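PDB 1YA5: telethonin from Homo sapiens, which caps titin at the sarcomeric Z-disk, mediating the antiparallel assembly of titin molecules and regulating muscle assembly. Local coordinates for residues E35-E43 / T50-Q58. The protein carries 4 engineered substitutions. Residues are numbered along the deposited sequence; the frame is centred on the assembly and turned at random.
Sequences EEGSSLHEE and TYHQQGQSQ. Engineered in segment 35-43: Ser38 (natural residue Cys). Engineered in segment 50-58: Ser57 (natural residue Cys). With SO4 (sulfate ion), chain H.
Glu35 meets Gln54 and Gln56 where the two segments come together beside a sulfate ion. Its CG lies 3.7 Å from Gln56 CG, while the carboxylate, nearly perpendicular to the Gln54 amide, accepts a rather bent bond from Gln54 NE2; the modelled place of OE1 is less certain, and a basic side chain of a neighbouring protein chain also pairs with it. Gln56 NE2 reaches the sulfate, probably a crystallisation component, through a weak hydrogen bond to O2. The turn at 35-38 brings two carbonyls to one amide: Gly55 N donates to Ser38 O at 3.2 Å, and only weakly to Glu35 O. Ser38, engineered from cysteine, sets its OG 3.2 Å from Gly55 O.

From Ser39 onward the pairing is a regular antiparallel hairpin; the axes of 39-43 and 50-55 approach to 4.7 Å and are opposed at 178°. Leu40 forms a hydrogen-bonded pair with Gln53, its N donating to Gln53 O and its O lying 2.9 Å from Gln53 N, the latter bond nearly straight at 167°. On the face of this pair, Leu40 CD2 touches both Gln53 OE1 (3.5 Å) and Tyr51 CE2 (3.9 Å). His41 and His52 share the other face: with CG anti to its backbone N (chi1 178°), the His52 ring brings CD2 within 3.8 Å of His41 CB, which lies at the ring edge. Glu42 repeats the two-bond pattern with Tyr51, and its carboxylate is held by polar and basic groups of two neighbouring chains.

In this N-terminal part of telethonin, strands 39-44 and 49-62 thus form a hairpin whose two outer edges each pair antiparallel with a strand of a different neighbouring chain, consistent with a joint between titin molecules; further along, strand 49-62 joins strands 19-33 and 68-73.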
ATOM      1  N   GLU C  35      13.779  -8.196  -0.199  1.00 50.97           N
ATOM      2  CA  GLU C  35      13.729  -9.001  -1.404  1.00 48.20           C
ATOM      3  C   GLU C  35      13.457 -10.471  -1.082  1.00 50.19           C
ATOM      4  O   GLU C  35      12.714 -11.142  -1.803  1.00 52.22           O
ATOM      5  CB  GLU C  35      15.046  -8.857  -2.170  1.00 52.49           C
ATOM      6  CG  GLU C  35      15.619  -7.453  -2.132  1.00 53.57           C
ATOM      7  CD  GLU C  35      16.691  -7.224  -3.178  1.00 57.63           C
ATOM      8  OE1 GLU C  35      17.545  -8.133  -3.363  1.00 52.06           O
ATOM      9  OE2 GLU C  35      16.677  -6.128  -3.802  1.00 52.96           O
ATOM     10  N   GLU C  36      14.065 -10.967  -0.005  1.00 48.34           N
ATOM     11  CA  GLU C  36      13.781 -12.312   0.505  1.00 45.65           C
ATOM     12  C   GLU C  36      12.294 -12.468   0.721  1.00 47.90           C
ATOM     13  O   GLU C  36      11.784 -13.575   0.721  1.00 50.46           O
ATOM     14  CB  GLU C  36      14.485 -12.572   1.837  1.00 50.67           C
ATOM     15  CG  GLU C  36      15.954 -12.185   1.871  1.00 55.65           C
ATOM     16  CD  GLU C  36      16.169 -10.693   1.607  1.00 62.03           C
ATOM     17  OE1 GLU C  36      15.213  -9.890   1.798  1.00 51.47           O
ATOM     18  OE2 GLU C  36      17.303 -10.330   1.205  1.00 64.15           O
ATOM     19  N   GLY C  37      11.601 -11.353   0.917  1.00 47.42           N
ATOM     20  CA  GLY C  37      10.177 -11.398   1.160  1.00 48.83           C
ATOM     21  C   GLY C  37       9.425 -12.137   0.076  1.00 47.61           C
ATOM     22  O   GLY C  37       8.439 -12.809   0.351  1.00 49.21           O
ATOM     23  N   SER C  38       9.873 -12.010  -1.166  1.00 46.85           N
ATOM     24  CA  SER C  38       9.269 -12.797  -2.231  1.00 49.43           C
ATOM     25  C   SER C  38      10.271 -13.287  -3.270  1.00 47.35           C
ATOM     26  O   SER C  38      10.834 -12.519  -4.044  1.00 43.25           O
ATOM     27  CB  SER C  38       8.075 -12.088  -2.862  1.00 46.53           C
ATOM     28  OG  SER C  38       8.498 -10.931  -3.532  1.00 46.43           O
ATOM     29  N   SER C  39      10.497 -14.593  -3.253  1.00 48.05           N
ATOM     30  CA  SER C  39      11.567 -15.186  -4.017  1.00 48.83           C
ATOM     31  C   SER C  39      11.139 -16.504  -4.616  1.00 48.70           C
ATOM     32  O   SER C  39      10.088 -17.057  -4.288  1.00 49.35           O
ATOM     33  CB  SER C  39      12.782 -15.416  -3.134  1.00 44.84           C
ATOM     34  OG  SER C  39      12.402 -16.142  -1.997  1.00 45.82           O
ATOM     35  N   LEU C  40      11.979 -16.999  -5.507  1.00 47.37           N
ATOM     36  CA  LEU C  40      11.753 -18.266  -6.135  1.00 46.18           C
ATOM     37  C   LEU C  40      13.115 -18.855  -6.375  1.00 45.89           C
ATOM     38  O   LEU C  40      14.039 -18.146  -6.745  1.00 46.60           O
ATOM     39  CB  LEU C  40      11.025 -18.046  -7.460  1.00 46.40           C
ATOM     40  CG  LEU C  40      11.326 -19.024  -8.570  1.00 42.57           C
ATOM     41  CD1 LEU C  40      10.317 -20.107  -8.488  1.00 48.47           C
ATOM     42  CD2 LEU C  40      11.234 -18.340  -9.880  1.00 47.74           C
ATOM     43  N   HIS C  41      13.256 -20.151  -6.133  1.00 48.75           N
ATOM     44  CA  HIS C  41      14.387 -20.881  -6.677  1.00 48.28           C
ATOM     45  C   HIS C  41      13.949 -22.226  -7.160  1.00 43.89           C
ATOM     46  O   HIS C  41      13.097 -22.849  -6.551  1.00 46.04           O
ATOM     47  CB  HIS C  41      15.571 -20.976  -5.706  1.00 44.82           C
ATOM     48  CG  HIS C  41      15.251 -21.648  -4.415  1.00 51.70           C
ATOM     49  ND1 HIS C  41      15.581 -21.102  -3.193  1.00 59.63           N
ATOM     50  CD2 HIS C  41      14.641 -22.828  -4.146  1.00 58.71           C
ATOM     51  CE1 HIS C  41      15.184 -21.914  -2.226  1.00 59.03           C
ATOM     52  NE2 HIS C  41      14.611 -22.970  -2.777  1.00 55.70           N
ATOM     53  N   GLU C  42      14.532 -22.641  -8.279  1.00 42.97           N
ATOM     54  CA  GLU C  42      14.165 -23.849  -8.983  1.00 44.06           C
ATOM     55  C   GLU C  42      15.451 -24.612  -9.278  1.00 42.39           C
ATOM     56  O   GLU C  42      16.350 -24.042  -9.871  1.00 46.18           O
ATOM     57  CB  GLU C  42      13.492 -23.474 -10.312  1.00 42.73           C
ATOM     58  CG  GLU C  42      12.413 -22.403 -10.209  1.00 40.38           C
ATOM     59  CD  GLU C  42      11.480 -22.398 -11.420  1.00 50.09           C
ATOM     60  OE1 GLU C  42      11.857 -22.941 -12.473  1.00 55.22           O
ATOM     61  OE2 GLU C  42      10.363 -21.851 -11.339  1.00 51.63           O
ATOM     62  N   GLU C  43      15.549 -25.876  -8.862  1.00 41.34           N
ATOM     63  CA  GLU C  43      16.674 -26.738  -9.253  1.00 42.90           C
ATOM     64  C   GLU C  43      16.279 -27.848 -10.228  1.00 45.55           C
ATOM     65  O   GLU C  43      15.512 -28.738  -9.883  1.00 46.98           O
ATOM     66  CB  GLU C  43      17.329 -27.377  -8.031  1.00 43.71           C
ATOM     67  CG  GLU C  43      17.955 -26.382  -7.087  1.00 49.98           C
ATOM     68  CD  GLU C  43      16.908 -25.477  -6.489  1.00 60.80           C
ATOM     69  OE1 GLU C  43      15.890 -26.049  -6.022  1.00 57.69           O
ATOM     70  OE2 GLU C  43      17.085 -24.216  -6.508  1.00 56.37           O
ATOM     71  N   THR C  50      19.992 -24.201 -12.419  1.00 44.55           N
ATOM     72  CA  THR C  50      19.372 -23.618 -11.245  1.00 39.47           C
ATOM     73  C   THR C  50      18.992 -22.197 -11.580  1.00 43.55           C
ATOM     74  O   THR C  50      19.655 -21.541 -12.375  1.00 42.22           O
ATOM     75  CB  THR C  50      20.332 -23.594 -10.095  1.00 38.49           C
ATOM     76  OG1 THR C  50      21.362 -22.655 -10.386  1.00 42.21           O
ATOM     77  CG2 THR C  50      20.992 -24.932  -9.946  1.00 37.95           C
ATOM     78  N   TYR C  51      17.905 -21.732 -10.987  1.00 45.54           N
ATOM     79  CA  TYR C  51      17.482 -20.357 -11.151  1.00 47.32           C
ATOM     80  C   TYR C  51      17.127 -19.774  -9.804  1.00 44.44           C
ATOM     81  O   TYR C  51      16.555 -20.457  -8.971  1.00 49.93           O
ATOM     82  CB  TYR C  51      16.252 -20.287 -12.057  1.00 42.06           C
ATOM     83  CG  TYR C  51      15.812 -18.880 -12.311  1.00 44.12           C
ATOM     84  CD1 TYR C  51      16.720 -17.911 -12.732  1.00 38.65           C
ATOM     85  CD2 TYR C  51      14.488 -18.499 -12.100  1.00 45.58           C
ATOM     86  CE1 TYR C  51      16.298 -16.598 -12.970  1.00 47.81           C
ATOM     87  CE2 TYR C  51      14.053 -17.186 -12.334  1.00 44.71           C
ATOM     88  CZ  TYR C  51      14.958 -16.237 -12.764  1.00 47.33           C
ATOM     89  OH  TYR C  51      14.530 -14.931 -12.996  1.00 42.86           O
ATOM     90  N   HIS C  52      17.458 -18.512  -9.585  1.00 47.96           N
ATOM     91  CA  HIS C  52      17.006 -17.832  -8.384  1.00 46.27           C
ATOM     92  C   HIS C  52      16.576 -16.388  -8.637  1.00 42.87           C
ATOM     93  O   HIS C  52      17.215 -15.665  -9.384  1.00 41.67           O
ATOM     94  CB  HIS C  52      18.065 -17.857  -7.271  1.00 43.70           C
ATOM     95  CG  HIS C  52      17.618 -17.124  -6.043  1.00 56.03           C
ATOM     96  ND1 HIS C  52      17.827 -15.769  -5.862  1.00 56.58           N
ATOM     97  CD2 HIS C  52      16.874 -17.531  -4.984  1.00 55.31           C
ATOM     98  CE1 HIS C  52      17.273 -15.388  -4.723  1.00 55.17           C
ATOM     99  NE2 HIS C  52      16.689 -16.439  -4.171  1.00 56.15           N
ATOM    100  N   GLN C  53      15.509 -15.958  -7.987  1.00 41.15           N
ATOM    101  CA  GLN C  53      15.186 -14.550  -7.979  1.00 41.38           C
ATOM    102  C   GLN C  53      14.632 -14.109  -6.644  1.00 44.29           C
ATOM    103  O   GLN C  53      14.010 -14.895  -5.933  1.00 48.51           O
ATOM    104  CB  GLN C  53      14.184 -14.234  -9.052  1.00 39.09           C
ATOM    105  CG  GLN C  53      12.938 -14.967  -8.850  1.00 41.54           C
ATOM    106  CD  GLN C  53      11.950 -14.633  -9.907  1.00 49.13           C
ATOM    107  OE1 GLN C  53      10.750 -14.897  -9.762  1.00 51.53           O
ATOM    108  NE2 GLN C  53      12.434 -14.040 -10.992  1.00 47.00           N
ATOM    109  N   GLN C  54      14.892 -12.849  -6.306  1.00 44.44           N
ATOM    110  CA  GLN C  54      14.283 -12.196  -5.169  1.00 42.75           C
ATOM    111  C   GLN C  54      13.973 -10.758  -5.543  1.00 39.49           C
ATOM    112  O   GLN C  54      14.683 -10.161  -6.324  1.00 44.63           O
ATOM    113  CB  GLN C  54      15.149 -12.318  -3.891  1.00 40.95           C
ATOM    114  CG  GLN C  54      16.635 -12.029  -4.021  1.00 40.95           C
ATOM    115  CD  GLN C  54      17.361 -12.135  -2.684  1.00 49.43           C
ATOM    116  OE1 GLN C  54      17.149 -13.083  -1.933  1.00 54.15           O
ATOM    117  NE2 GLN C  54      18.215 -11.159  -2.381  1.00 46.28           N
ATOM    118  N   GLY C  55      12.881 -10.218  -5.022  1.00 46.48           N
ATOM    119  CA  GLY C  55      12.479  -8.852  -5.361  1.00 47.64           C
ATOM    120  C   GLY C  55      11.666  -8.139  -4.292  1.00 47.57           C
ATOM    121  O   GLY C  55      10.756  -8.722  -3.694  1.00 44.71           O
ATOM    122  N   GLN C  56      11.985  -6.868  -4.062  1.00 41.46           N
ATOM    123  CA  GLN C  56      11.189  -6.044  -3.172  1.00 38.39           C
ATOM    124  C   GLN C  56       9.775  -5.882  -3.665  1.00 48.00           C
ATOM    125  O   GLN C  56       9.493  -5.930  -4.875  1.00 44.22           O
ATOM    126  CB  GLN C  56      11.794  -4.679  -3.048  1.00 40.70           C
ATOM    127  CG  GLN C  56      13.247  -4.721  -2.667  1.00 44.27           C
ATOM    128  CD  GLN C  56      13.712  -3.411  -2.179  1.00 39.61           C
ATOM    129  OE1 GLN C  56      13.403  -2.384  -2.770  1.00 48.24           O
ATOM    130  NE2 GLN C  56      14.430  -3.414  -1.075  1.00 50.44           N
ATOM    131  N   SER C  57       8.872  -5.689  -2.717  1.00 45.37           N
ATOM    132  CA  SER C  57       7.559  -5.189  -3.051  1.00 49.85           C
ATOM    133  C   SER C  57       7.184  -4.092  -2.065  1.00 42.99           C
ATOM    134  O   SER C  57       7.582  -4.128  -0.917  1.00 50.41           O
ATOM    135  CB  SER C  57       6.537  -6.316  -3.092  1.00 42.33           C
ATOM    136  OG  SER C  57       6.078  -6.587  -1.794  1.00 49.21           O
ATOM    137  N   GLN C  58       6.453  -3.102  -2.547  1.00 48.80           N
ATOM    138  CA  GLN C  58       6.037  -1.958  -1.750  1.00 49.26           C
ATOM    139  C   GLN C  58       4.559  -2.137  -1.435  1.00 48.16           C
ATOM    140  O   GLN C  58       3.732  -2.261  -2.339  1.00 41.58           O
ATOM    141  CB  GLN C  58       6.233  -0.656  -2.548  1.00 52.28           C
ATOM    142  CG  GLN C  58       7.690  -0.308  -2.932  1.00 54.79           C
ATOM    143  CD  GLN C  58       7.778   0.593  -4.178  1.00 56.34           C
ATOM    144  OE1 GLN C  58       8.168   1.755  -4.084  1.00 53.91           O
ATOM    145  NE2 GLN C  58       7.411   0.048  -5.344  1.00 55.52           N
TER
HETATM  146  S   SO4 H 605      17.016  -5.528   0.646  0.50 52.06           S
HETATM  147  O1  SO4 H 605      17.362  -6.944   0.545  0.50 52.50           O
HETATM  148  O2  SO4 H 605      15.768  -5.394   1.388  0.50 52.75           O
HETATM  149  O3  SO4 H 605      16.862  -4.969  -0.691  0.50 44.86           O
HETATM  150  O4  SO4 H 605      18.079  -4.814   1.351  0.50 48.69           O